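Local coordinates for catechol 1,2-dioxygenase (Pseudomonas putida, PDB 2AZQ) that catalyses the iron(III)-dependent intradiol cleavage of catechol by molecular oxygen, giving cis,cis-muconate, at the interface of chains A and B. Numbering follows the deposited sequence. Chains: chain A/B, catechol 1,2-dioxygenase.

The interface of chains A and B. Residues chain A 83, 86-87, 90-91; chain B 3, 5, 46.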
ATOM      1  N   PHE A  83      -2.682 -14.051  12.885  1.00  5.89           N
ATOM      2  CA  PHE A  83      -3.776 -13.521  13.683  1.00  4.85           C
ATOM      3  C   PHE A  83      -5.150 -13.885  13.108  1.00  5.23           C
ATOM      4  O   PHE A  83      -6.099 -14.156  13.860  1.00  4.65           O
ATOM      5  CB  PHE A  83      -3.680 -12.002  13.801  1.00  5.20           C
ATOM      6  CG  PHE A  83      -4.894 -11.385  14.442  1.00  5.37           C
ATOM      7  CD1 PHE A  83      -5.141 -11.546  15.804  1.00  4.37           C
ATOM      8  CD2 PHE A  83      -5.855 -10.740  13.656  1.00  5.70           C
ATOM      9  CE1 PHE A  83      -6.324 -11.084  16.378  1.00  4.14           C
ATOM     10  CE2 PHE A  83      -7.047 -10.270  14.229  1.00  6.45           C
ATOM     11  CZ  PHE A  83      -7.278 -10.446  15.593  1.00  4.92           C
ATOM     12  N   LEU A  86      -6.028 -17.317  14.021  1.00  6.22           N
ATOM     13  CA  LEU A  86      -6.348 -17.417  15.435  1.00  7.55           C
ATOM     14  C   LEU A  86      -7.790 -17.072  15.674  1.00  8.49           C
ATOM     15  O   LEU A  86      -8.486 -17.737  16.448  1.00  8.84           O
ATOM     16  CB  LEU A  86      -5.461 -16.499  16.284  1.00  5.54           C
ATOM     17  CG  LEU A  86      -4.008 -16.980  16.402  1.00  6.34           C
ATOM     18  CD1 LEU A  86      -3.237 -16.124  17.383  1.00  2.00           C
ATOM     19  CD2 LEU A  86      -3.999 -18.442  16.842  1.00  2.49           C
ATOM     20  N   LEU A  87      -8.226 -16.026  14.985  1.00  9.43           N
ATOM     21  CA  LEU A  87      -9.582 -15.523  15.099  1.00  9.94           C
ATOM     22  C   LEU A  87     -10.528 -16.497  14.415  1.00  8.85           C
ATOM     23  O   LEU A  87     -11.675 -16.641  14.823  1.00  8.37           O
ATOM     24  CB  LEU A  87      -9.677 -14.130  14.448  1.00 10.60           C
ATOM     25  CG  LEU A  87     -10.947 -13.296  14.652  1.00 11.37           C
ATOM     26  CD1 LEU A  87     -11.046 -12.874  16.106  1.00 12.36           C
ATOM     27  CD2 LEU A  87     -10.896 -12.053  13.777  1.00 12.92           C
ATOM     28  N   ALA A  90     -10.854 -19.186  17.047  1.00 11.18           N
ATOM     29  CA  ALA A  90     -11.716 -18.816  18.159  1.00 12.28           C
ATOM     30  C   ALA A  90     -13.157 -18.852  17.685  1.00 14.61           C
ATOM     31  O   ALA A  90     -14.073 -19.199  18.429  1.00 14.77           O
ATOM     32  CB  ALA A  90     -11.366 -17.449  18.652  1.00 11.72           C
ATOM     33  N   LYS A  91     -13.367 -18.489  16.430  1.00 16.64           N
ATOM     34  CA  LYS A  91     -14.719 -18.504  15.915  1.00 18.29           C
ATOM     35  C   LYS A  91     -15.198 -19.934  15.785  1.00 18.82           C
ATOM     36  O   LYS A  91     -16.366 -20.207  15.997  1.00 19.49           O
ATOM     37  CB  LYS A  91     -14.815 -17.787  14.561  1.00 17.44           C
ATOM     38  CG  LYS A  91     -14.759 -16.275  14.644  1.00 17.73           C
ATOM     39  CD  LYS A  91     -15.040 -15.668  13.275  1.00 19.30           C
ATOM     40  CE  LYS A  91     -14.867 -14.147  13.268  1.00 20.85           C
ATOM     41  NZ  LYS A  91     -15.065 -13.537  11.921  1.00 18.82           N
TER
ATOM     42  N   VAL B   3     -16.822 -12.182  18.451  1.00 30.05           N
ATOM     43  CA  VAL B   3     -15.593 -12.720  19.127  1.00 30.00           C
ATOM     44  C   VAL B   3     -14.405 -11.781  19.113  1.00 29.93           C
ATOM     45  O   VAL B   3     -13.942 -11.370  18.053  1.00 30.10           O
ATOM     46  CB  VAL B   3     -15.130 -14.042  18.515  1.00 30.32           C
ATOM     47  CG1 VAL B   3     -15.690 -15.188  19.315  1.00 30.02           C
ATOM     48  CG2 VAL B   3     -15.578 -14.128  17.049  1.00 30.62           C
ATOM     49  N   ILE B   5     -10.452 -11.360  20.581  1.00 24.07           N
ATOM     50  CA  ILE B   5      -9.311 -12.016  21.213  1.00 20.88           C
ATOM     51  C   ILE B   5      -8.177 -11.009  21.376  1.00 20.52           C
ATOM     52  O   ILE B   5      -7.238 -11.225  22.144  1.00 19.66           O
ATOM     53  CB  ILE B   5      -8.809 -13.219  20.371  1.00 19.25           C
ATOM     54  CG1 ILE B   5      -7.963 -12.742  19.189  1.00 18.23           C
ATOM     55  CG2 ILE B   5      -9.998 -14.008  19.862  1.00 17.13           C
ATOM     56  CD1 ILE B   5      -7.376 -13.857  18.363  1.00 16.04           C
ATOM     57  N   GLU B  46     -12.154  -6.804  14.376  1.00  7.82           N
ATOM     58  CA  GLU B  46     -13.068  -7.366  15.355  1.00  9.89           C
ATOM     59  C   GLU B  46     -14.336  -6.552  15.578  1.00 10.52           C
ATOM     60  O   GLU B  46     -15.370  -7.108  15.922  1.00 11.14           O
ATOM     61  CB  GLU B  46     -12.341  -7.597  16.684  1.00 11.41           C
ATOM     62  CG  GLU B  46     -11.484  -8.874  16.706  1.00 12.98           C
ATOM     63  CD  GLU B  46     -10.609  -8.981  17.941  1.00 13.85           C
ATOM     64  OE1 GLU B  46      -9.982 -10.044  18.144  1.00 15.36           O
ATOM     65  OE2 GLU B  46     -10.535  -7.994  18.702  1.00 13.99           O
TER
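B:Val3 and B:Ile5, in the irregular N-terminal segment of chain B, lie along one side of helix 80-94 of chain A, whose residues A:Phe83, A:Leu86, A:Leu87, A:Ala90 and A:Lys91 face them at helical spacing, while B:Glu46 reaches in from near the end of helix 28-49. B:Ile5 makes most of the apolar contacts. With chi1 at 79°, its CG1 is flanked by both backbone neighbours of CA, which sends the ethyl arm toward A:Phe83 and A:Leu86 and leaves the CG2 methyl for A:Ala90 and A:Leu87. The terminal methyl CD1 lies 3.6 Å from CE1 of the A:Phe83 ring and also touches CB of A:Leu86. On the other branch, CG2 packs 3.9 Å from CB of A:Ala90. The CD1 methyl of A:Leu87 lies against both chain B segments, near B:Ile5 CG2 and 3.6 Å from the carboxylate oxygen OE1 of B:Glu46. That same oxygen lies in the plane of the A:Phe83 ring at its edge, 3.7 Å from CZ. It also accepts a nearly straight hydrogen bond from B:Ile5 N (2.8 Å), the N-H coming from above the carboxylate plane. B:Glu46 thus probably helps to position the N-terminal segment from within its own chain; an alanine here would probably leave the B:Ile5 amide without this acceptor and the segment less firmly set against the helix. Farther along, the poorly ordered B:Val3 rests its CG2 methyl on the aliphatic stem of A:Lys91. The patch, repeated by the two-fold, clasps the N-terminal segment of one subunit onto a helix of the other and probably helps hold together the two-fold dimer of the deposited assembly.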